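Local structure of uroporphyrin-III C-methyltransferase (Thermus thermophilus, 1VE2) at residues 180-194 / 210-223. The protein probably methylates uroporphyrinogen III with S-adenosyl-L-methionine as methyl donor, a step of porphyrin biosynthesis. Sequence-based numbering, arbitrary orientation.
Sequences TPLALLARVGWPGEA and LPSPALLVVGKVVG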
ATOM      1  N   THR A 180       0.348   7.778 -24.356  1.00 36.48           N
ATOM      2  CA  THR A 180       0.082   6.931 -23.197  1.00 34.30           C
ATOM      3  C   THR A 180      -1.065   7.414 -22.317  1.00 33.27           C
ATOM      4  O   THR A 180      -1.119   8.583 -21.934  1.00 33.61           O
ATOM      5  CB  THR A 180       1.342   6.791 -22.317  1.00 34.37           C
ATOM      6  OG1 THR A 180       2.423   6.299 -23.113  1.00 33.74           O
ATOM      7  CG2 THR A 180       1.089   5.815 -21.172  1.00 33.06           C
ATOM      8  N   PRO A 181      -2.007   6.513 -21.992  1.00 32.83           N
ATOM      9  CA  PRO A 181      -3.151   6.860 -21.145  1.00 32.58           C
ATOM     10  C   PRO A 181      -2.665   7.411 -19.807  1.00 33.04           C
ATOM     11  O   PRO A 181      -1.714   6.890 -19.224  1.00 31.31           O
ATOM     12  CB  PRO A 181      -3.876   5.527 -20.992  1.00 31.96           C
ATOM     13  CG  PRO A 181      -3.614   4.864 -22.299  1.00 32.38           C
ATOM     14  CD  PRO A 181      -2.148   5.147 -22.525  1.00 31.80           C
ATOM     15  N   LEU A 182      -3.318   8.466 -19.335  1.00 33.23           N
ATOM     16  CA  LEU A 182      -2.958   9.099 -18.074  1.00 33.51           C
ATOM     17  C   LEU A 182      -4.202   9.480 -17.281  1.00 33.81           C
ATOM     18  O   LEU A 182      -5.201   9.939 -17.846  1.00 33.83           O
ATOM     19  CB  LEU A 182      -2.108  10.344 -18.334  1.00 35.59           C
ATOM     20  CG  LEU A 182      -1.539  11.076 -17.112  1.00 37.92           C
ATOM     21  CD1 LEU A 182      -0.254  11.778 -17.490  1.00 39.35           C
ATOM     22  CD2 LEU A 182      -2.556  12.059 -16.565  1.00 38.92           C
ATOM     23  N   ALA A 183      -4.137   9.284 -15.968  1.00 31.74           N
ATOM     24  CA  ALA A 183      -5.251   9.608 -15.092  1.00 30.83           C
ATOM     25  C   ALA A 183      -4.827  10.577 -14.000  1.00 31.50           C
ATOM     26  O   ALA A 183      -3.713  10.506 -13.482  1.00 30.71           O
ATOM     27  CB  ALA A 183      -5.811   8.340 -14.474  1.00 30.36           C
ATOM     28  N   LEU A 184      -5.720  11.501 -13.667  1.00 31.79           N
ATOM     29  CA  LEU A 184      -5.470  12.477 -12.616  1.00 32.95           C
ATOM     30  C   LEU A 184      -6.592  12.284 -11.602  1.00 33.33           C
ATOM     31  O   LEU A 184      -7.763  12.460 -11.925  1.00 35.51           O
ATOM     32  CB  LEU A 184      -5.493  13.900 -13.183  1.00 33.74           C
ATOM     33  CG  LEU A 184      -4.392  14.249 -14.188  1.00 34.11           C
ATOM     34  CD1 LEU A 184      -4.590  15.675 -14.694  1.00 35.89           C
ATOM     35  CD2 LEU A 184      -3.025  14.108 -13.535  1.00 34.24           C
ATOM     36  N   LEU A 185      -6.238  11.900 -10.382  1.00 32.97           N
ATOM     37  CA  LEU A 185      -7.242  11.654  -9.360  1.00 32.33           C
ATOM     38  C   LEU A 185      -7.015  12.522  -8.136  1.00 32.89           C
ATOM     39  O   LEU A 185      -6.012  12.380  -7.433  1.00 33.51           O
ATOM     40  CB  LEU A 185      -7.229  10.176  -8.956  1.00 33.15           C
ATOM     41  CG  LEU A 185      -7.265   9.163 -10.103  1.00 33.90           C
ATOM     42  CD1 LEU A 185      -5.872   9.009 -10.699  1.00 34.29           C
ATOM     43  CD2 LEU A 185      -7.760   7.823  -9.583  1.00 34.02           C
ATOM     44  N   ALA A 186      -7.956  13.423  -7.879  1.00 31.12           N
ATOM     45  CA  ALA A 186      -7.836  14.315  -6.740  1.00 29.37           C
ATOM     46  C   ALA A 186      -8.886  14.043  -5.677  1.00 27.01           C
ATOM     47  O   ALA A 186     -10.009  13.648  -5.982  1.00 25.63           O
ATOM     48  CB  ALA A 186      -7.928  15.765  -7.207  1.00 32.04           C
ATOM     49  N   ARG A 187      -8.495  14.257  -4.425  1.00 28.12           N
ATOM     50  CA  ARG A 187      -9.366  14.079  -3.269  1.00 28.75           C
ATOM     51  C   ARG A 187     -10.171  12.783  -3.282  1.00 28.38           C
ATOM     52  O   ARG A 187     -11.361  12.777  -2.961  1.00 27.25           O
ATOM     53  CB  ARG A 187     -10.305  15.284  -3.159  1.00 30.88           C
ATOM     54  CG  ARG A 187      -9.570  16.623  -3.092  1.00 34.90           C
ATOM     55  CD  ARG A 187     -10.540  17.801  -3.067  1.00 36.80           C
ATOM     56  NE  ARG A 187     -11.297  17.862  -1.818  1.00 40.06           N
ATOM     57  CZ  ARG A 187     -10.792  18.251  -0.650  1.00 40.17           C
ATOM     58  NH1 ARG A 187      -9.520  18.624  -0.560  1.00 40.34           N
ATOM     59  NH2 ARG A 187     -11.557  18.257   0.433  1.00 39.09           N
ATOM     60  N   VAL A 188      -9.522  11.682  -3.646  1.00 26.02           N
ATOM     61  CA  VAL A 188     -10.210  10.396  -3.680  1.00 26.29           C
ATOM     62  C   VAL A 188     -10.679  10.039  -2.276  1.00 26.25           C
ATOM     63  O   VAL A 188      -9.908  10.117  -1.321  1.00 28.05           O
ATOM     64  CB  VAL A 188      -9.291   9.267  -4.193  1.00 25.69           C
ATOM     65  CG1 VAL A 188     -10.051   7.939  -4.193  1.00 23.54           C
ATOM     66  CG2 VAL A 188      -8.793   9.604  -5.588  1.00 25.22           C
ATOM     67  N   GLY A 189     -11.949   9.658  -2.160  1.00 28.02           N
ATOM     68  CA  GLY A 189     -12.504   9.287  -0.871  1.00 28.08           C
ATOM     69  C   GLY A 189     -12.969  10.477  -0.049  1.00 29.66           C
ATOM     70  O   GLY A 189     -13.529  10.301   1.031  1.00 31.47           O
ATOM     71  N   TRP A 190     -12.742  11.683  -0.564  1.00 29.50           N
ATOM     72  CA  TRP A 190     -13.128  12.917   0.124  1.00 30.48           C
ATOM     73  C   TRP A 190     -14.180  13.690  -0.665  1.00 31.47           C
ATOM     74  O   TRP A 190     -14.358  13.473  -1.863  1.00 30.60           O
ATOM     75  CB  TRP A 190     -11.922  13.848   0.274  1.00 30.32           C
ATOM     76  CG  TRP A 190     -10.846  13.391   1.199  1.00 29.87           C
ATOM     77  CD1 TRP A 190     -10.163  12.209   1.153  1.00 29.99           C
ATOM     78  CD2 TRP A 190     -10.291  14.136   2.287  1.00 30.15           C
ATOM     79  NE1 TRP A 190      -9.211  12.173   2.149  1.00 29.55           N
ATOM     80  CE2 TRP A 190      -9.269  13.345   2.858  1.00 30.89           C
ATOM     81  CE3 TRP A 190     -10.557  15.400   2.834  1.00 31.26           C
ATOM     82  CZ2 TRP A 190      -8.512  13.776   3.951  1.00 30.22           C
ATOM     83  CZ3 TRP A 190      -9.807  15.829   3.921  1.00 30.91           C
ATOM     84  CH2 TRP A 190      -8.793  15.017   4.468  1.00 30.88           C
ATOM     85  N   PRO A 191     -14.897  14.608   0.005  1.00 32.55           N
ATOM     86  CA  PRO A 191     -15.905  15.391  -0.717  1.00 33.38           C
ATOM     87  C   PRO A 191     -15.115  16.191  -1.757  1.00 33.22           C
ATOM     88  O   PRO A 191     -14.031  16.689  -1.454  1.00 34.22           O
ATOM     89  CB  PRO A 191     -16.485  16.296   0.368  1.00 33.40           C
ATOM     90  CG  PRO A 191     -16.337  15.474   1.614  1.00 32.51           C
ATOM     91  CD  PRO A 191     -14.959  14.867   1.455  1.00 32.50           C
ATOM     92  N   GLY A 192     -15.632  16.306  -2.974  1.00 33.78           N
ATOM     93  CA  GLY A 192     -14.907  17.051  -3.992  1.00 33.73           C
ATOM     94  C   GLY A 192     -13.960  16.176  -4.799  1.00 34.03           C
ATOM     95  O   GLY A 192     -13.072  16.668  -5.500  1.00 33.38           O
ATOM     96  N   GLU A 193     -14.151  14.868  -4.687  1.00 34.32           N
ATOM     97  CA  GLU A 193     -13.344  13.900  -5.413  1.00 35.43           C
ATOM     98  C   GLU A 193     -13.493  14.148  -6.909  1.00 36.53           C
ATOM     99  O   GLU A 193     -14.607  14.297  -7.414  1.00 36.00           O
ATOM    100  CB  GLU A 193     -13.818  12.488  -5.081  1.00 35.10           C
ATOM    101  CG  GLU A 193     -13.213  11.407  -5.948  1.00 35.85           C
ATOM    102  CD  GLU A 193     -13.781  10.046  -5.630  1.00 36.38           C
ATOM    103  OE1 GLU A 193     -13.586   9.569  -4.493  1.00 36.54           O
ATOM    104  OE2 GLU A 193     -14.429   9.457  -6.517  1.00 38.16           O
ATOM    105  N   ALA A 194     -12.369  14.189  -7.618  1.00 37.23           N
ATOM    106  CA  ALA A 194     -12.395  14.428  -9.055  1.00 37.66           C
ATOM    107  C   ALA A 194     -11.383  13.558  -9.797  1.00 37.84           C
ATOM    108  O   ALA A 194     -10.224  13.459  -9.397  1.00 38.16           O
ATOM    109  CB  ALA A 194     -12.126  15.905  -9.338  1.00 37.81           C
ATOM    110  N   LEU A 210      -7.756  21.234 -11.438  1.00 58.27           N
ATOM    111  CA  LEU A 210      -7.973  20.093 -10.560  1.00 56.64           C
ATOM    112  C   LEU A 210      -7.700  20.420  -9.100  1.00 54.83           C
ATOM    113  O   LEU A 210      -6.743  21.119  -8.784  1.00 53.81           O
ATOM    114  CB  LEU A 210      -7.064  18.933 -10.975  1.00 56.88           C
ATOM    115  CG  LEU A 210      -7.712  17.687 -11.576  1.00 57.28           C
ATOM    116  CD1 LEU A 210      -6.642  16.619 -11.746  1.00 58.04           C
ATOM    117  CD2 LEU A 210      -8.825  17.180 -10.671  1.00 57.61           C
ATOM    118  N   PRO A 211      -8.543  19.917  -8.189  1.00 54.02           N
ATOM    119  CA  PRO A 211      -8.380  20.149  -6.753  1.00 54.08           C
ATOM    120  C   PRO A 211      -7.042  19.600  -6.249  1.00 54.89           C
ATOM    121  O   PRO A 211      -6.230  19.088  -7.026  1.00 54.12           O
ATOM    122  CB  PRO A 211      -9.554  19.386  -6.158  1.00 54.95           C
ATOM    123  CG  PRO A 211     -10.605  19.587  -7.154  1.00 53.87           C
ATOM    124  CD  PRO A 211      -9.861  19.324  -8.461  1.00 53.74           C
ATOM    125  N   SER A 212      -6.829  19.703  -4.941  1.00 54.43           N
ATOM    126  CA  SER A 212      -5.610  19.208  -4.311  1.00 54.94           C
ATOM    127  C   SER A 212      -5.877  18.604  -2.929  1.00 54.19           C
ATOM    128  O   SER A 212      -6.815  19.002  -2.232  1.00 55.83           O
ATOM    129  CB  SER A 212      -4.586  20.335  -4.182  1.00 56.19           C
ATOM    130  OG  SER A 212      -4.146  20.774  -5.453  1.00 58.32           O
ATOM    131  N   PRO A 213      -5.056  17.618  -2.522  1.00 52.53           N
ATOM    132  CA  PRO A 213      -3.929  17.063  -3.281  1.00 49.96           C
ATOM    133  C   PRO A 213      -4.443  16.101  -4.347  1.00 46.71           C
ATOM    134  O   PRO A 213      -5.610  15.708  -4.323  1.00 46.22           O
ATOM    135  CB  PRO A 213      -3.115  16.351  -2.207  1.00 50.82           C
ATOM    136  CG  PRO A 213      -4.189  15.820  -1.304  1.00 51.67           C
ATOM    137  CD  PRO A 213      -5.118  17.018  -1.177  1.00 52.44           C
ATOM    138  N   ALA A 214      -3.580  15.720  -5.282  1.00 43.49           N
ATOM    139  CA  ALA A 214      -3.997  14.808  -6.336  1.00 40.83           C
ATOM    140  C   ALA A 214      -2.942  13.757  -6.671  1.00 38.77           C
ATOM    141  O   ALA A 214      -1.768  13.899  -6.325  1.00 38.28           O
ATOM    142  CB  ALA A 214      -4.362  15.595  -7.584  1.00 40.02           C
ATOM    143  N   LEU A 215      -3.387  12.702  -7.347  1.00 36.51           N
ATOM    144  CA  LEU A 215      -2.527  11.602  -7.759  1.00 33.34           C
ATOM    145  C   LEU A 215      -2.503  11.551  -9.274  1.00 31.35           C
ATOM    146  O   LEU A 215      -3.460  11.957  -9.932  1.00 31.53           O
ATOM    147  CB  LEU A 215      -3.077  10.258  -7.276  1.00 34.49           C
ATOM    148  CG  LEU A 215      -3.244   9.918  -5.801  1.00 37.33           C
ATOM    149  CD1 LEU A 215      -3.900   8.544  -5.679  1.00 35.81           C
ATOM    150  CD2 LEU A 215      -1.891   9.930  -5.114  1.00 38.10           C
ATOM    151  N   LEU A 216      -1.417  11.025  -9.816  1.00 28.18           N
ATOM    152  CA  LEU A 216      -1.264  10.872 -11.253  1.00 26.61           C
ATOM    153  C   LEU A 216      -0.854   9.426 -11.505  1.00 25.81           C
ATOM    154  O   LEU A 216       0.007   8.895 -10.802  1.00 24.66           O
ATOM    155  CB  LEU A 216      -0.178  11.815 -11.780  1.00 28.01           C
ATOM    156  CG  LEU A 216       0.163  11.773 -13.275  1.00 29.86           C
ATOM    157  CD1 LEU A 216       0.890  13.065 -13.663  1.00 30.44           C
ATOM    158  CD2 LEU A 216       1.028  10.557 -13.594  1.00 30.80           C
ATOM    159  N   VAL A 217      -1.492   8.789 -12.480  1.00 23.19           N
ATOM    160  CA  VAL A 217      -1.162   7.417 -12.844  1.00 24.39           C
ATOM    161  C   VAL A 217      -1.030   7.377 -14.366  1.00 24.87           C
ATOM    162  O   VAL A 217      -1.952   7.772 -15.084  1.00 26.54           O
ATOM    163  CB  VAL A 217      -2.258   6.418 -12.412  1.00 23.64           C
ATOM    164  CG1 VAL A 217      -1.784   4.989 -12.676  1.00 23.23           C
ATOM    165  CG2 VAL A 217      -2.601   6.614 -10.944  1.00 22.55           C
ATOM    166  N   VAL A 218       0.117   6.909 -14.853  1.00 23.82           N
ATOM    167  CA  VAL A 218       0.355   6.838 -16.287  1.00 24.05           C
ATOM    168  C   VAL A 218       0.851   5.455 -16.721  1.00 25.42           C
ATOM    169  O   VAL A 218       1.576   4.779 -15.986  1.00 23.70           O
ATOM    170  CB  VAL A 218       1.350   7.952 -16.726  1.00 25.63           C
ATOM    171  CG1 VAL A 218       2.644   7.853 -15.932  1.00 24.68           C
ATOM    172  CG2 VAL A 218       1.617   7.870 -18.230  1.00 23.85           C
ATOM    173  N   GLY A 219       0.434   5.031 -17.912  1.00 25.41           N
ATOM    174  CA  GLY A 219       0.838   3.734 -18.418  1.00 25.88           C
ATOM    175  C   GLY A 219      -0.300   3.041 -19.142  1.00 26.56           C
ATOM    176  O   GLY A 219      -1.459   3.428 -19.007  1.00 25.84           O
ATOM    177  N   LYS A 220       0.035   2.008 -19.910  1.00 27.26           N
ATOM    178  CA  LYS A 220      -0.954   1.248 -20.665  1.00 27.37           C
ATOM    179  C   LYS A 220      -2.126   0.729 -19.832  1.00 27.17           C
ATOM    180  O   LYS A 220      -3.239   0.586 -20.344  1.00 25.40           O
ATOM    181  CB  LYS A 220      -0.280   0.065 -21.372  1.00 30.85           C
ATOM    182  CG  LYS A 220       0.716   0.465 -22.455  1.00 33.06           C
ATOM    183  CD  LYS A 220       1.351  -0.752 -23.105  1.00 36.68           C
ATOM    184  CE  LYS A 220       2.279  -0.342 -24.238  1.00 38.83           C
ATOM    185  NZ  LYS A 220       2.887  -1.526 -24.903  1.00 42.94           N
ATOM    186  N   VAL A 221      -1.895   0.453 -18.550  1.00 24.00           N
ATOM    187  CA  VAL A 221      -2.966  -0.069 -17.712  1.00 23.64           C
ATOM    188  C   VAL A 221      -4.087   0.953 -17.497  1.00 23.12           C
ATOM    189  O   VAL A 221      -5.231   0.584 -17.251  1.00 23.76           O
ATOM    190  CB  VAL A 221      -2.443  -0.523 -16.322  1.00 22.42           C
ATOM    191  CG1 VAL A 221      -2.067   0.689 -15.479  1.00 21.28           C
ATOM    192  CG2 VAL A 221      -3.504  -1.378 -15.623  1.00 19.43           C
ATOM    193  N   VAL A 222      -3.749   2.233 -17.582  1.00 23.80           N
ATOM    194  CA  VAL A 222      -4.731   3.298 -17.386  1.00 24.49           C
ATOM    195  C   VAL A 222      -5.795   3.268 -18.492  1.00 26.99           C
ATOM    196  O   VAL A 222      -6.865   3.877 -18.364  1.00 26.98           O
ATOM    197  CB  VAL A 222      -4.029   4.682 -17.347  1.00 24.66           C
ATOM    198  CG1 VAL A 222      -5.048   5.796 -17.222  1.00 22.39           C
ATOM    199  CG2 VAL A 222      -3.069   4.742 -16.157  1.00 23.88           C
ATOM    200  N   GLY A 223      -5.510   2.535 -19.565  1.00 27.60           N
ATOM    201  CA  GLY A 223      -6.461   2.442 -20.660  1.00 28.94           C
ATOM    202  C   GLY A 223      -7.740   1.734 -20.260  1.00 29.67           C
ATOM    203  O   GLY A 223      -8.752   1.823 -20.949  1.00 30.49           O
TER
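Leu184 and Leu216 form a non-hydrogen-bonded pair where strands 181-186 and 214-218 run antiparallel, and their side chains lie alongside each other, pointing the same way, with Leu184 CD2 4.0 Å from Leu216 CG. Leu182 crosses Leu216 at about a right angle, methyl to methyl. On this face the packing is tightest where Leu210 folds back from the preceding loop: its CD1 presses to 3.3 Å from Leu184 CB, closer than usual for two carbons, while its CD2 touches the methyls of Ala186 and Ala194. The other face carries Ala183, Leu185, Leu215 and Val217; there Leu185 CD1 reaches Val217 CG2 at 4.1 Å, and Val222, from the 3-10 turn, lays CG1 (anti to its backbone N, chi1 177°) against Ala183 CB. Paired backbone bonds join Ala183 with Val217 and Leu185 with Leu215, the shortest from Leu215 N to Leu185 O, 2.6 Å. The Arg187 end is looser and nearer solvent. Bent at chi3 (69°), the arginine passes its CD across Pro211 CB at 3.6 Å and turns the guanidinium edge to two carbonyls. Its NE donates to Pro191 O at 3.0 Å, within the loop of two type II turns, 187-190 and 190-193; its NH1 links this loop to Ser212 O, the carbonyl of the cis peptide before Pro213, at 3.2 Å. Within the mixed sheet of this tetrapyrrole methylase's second domain, strand 194-199 flanks 181-186 and strand 155-159 flanks 214-218, while helix 119-124 packs on the Leu185, Leu215 and Val217 side through Ala121 and Leu122.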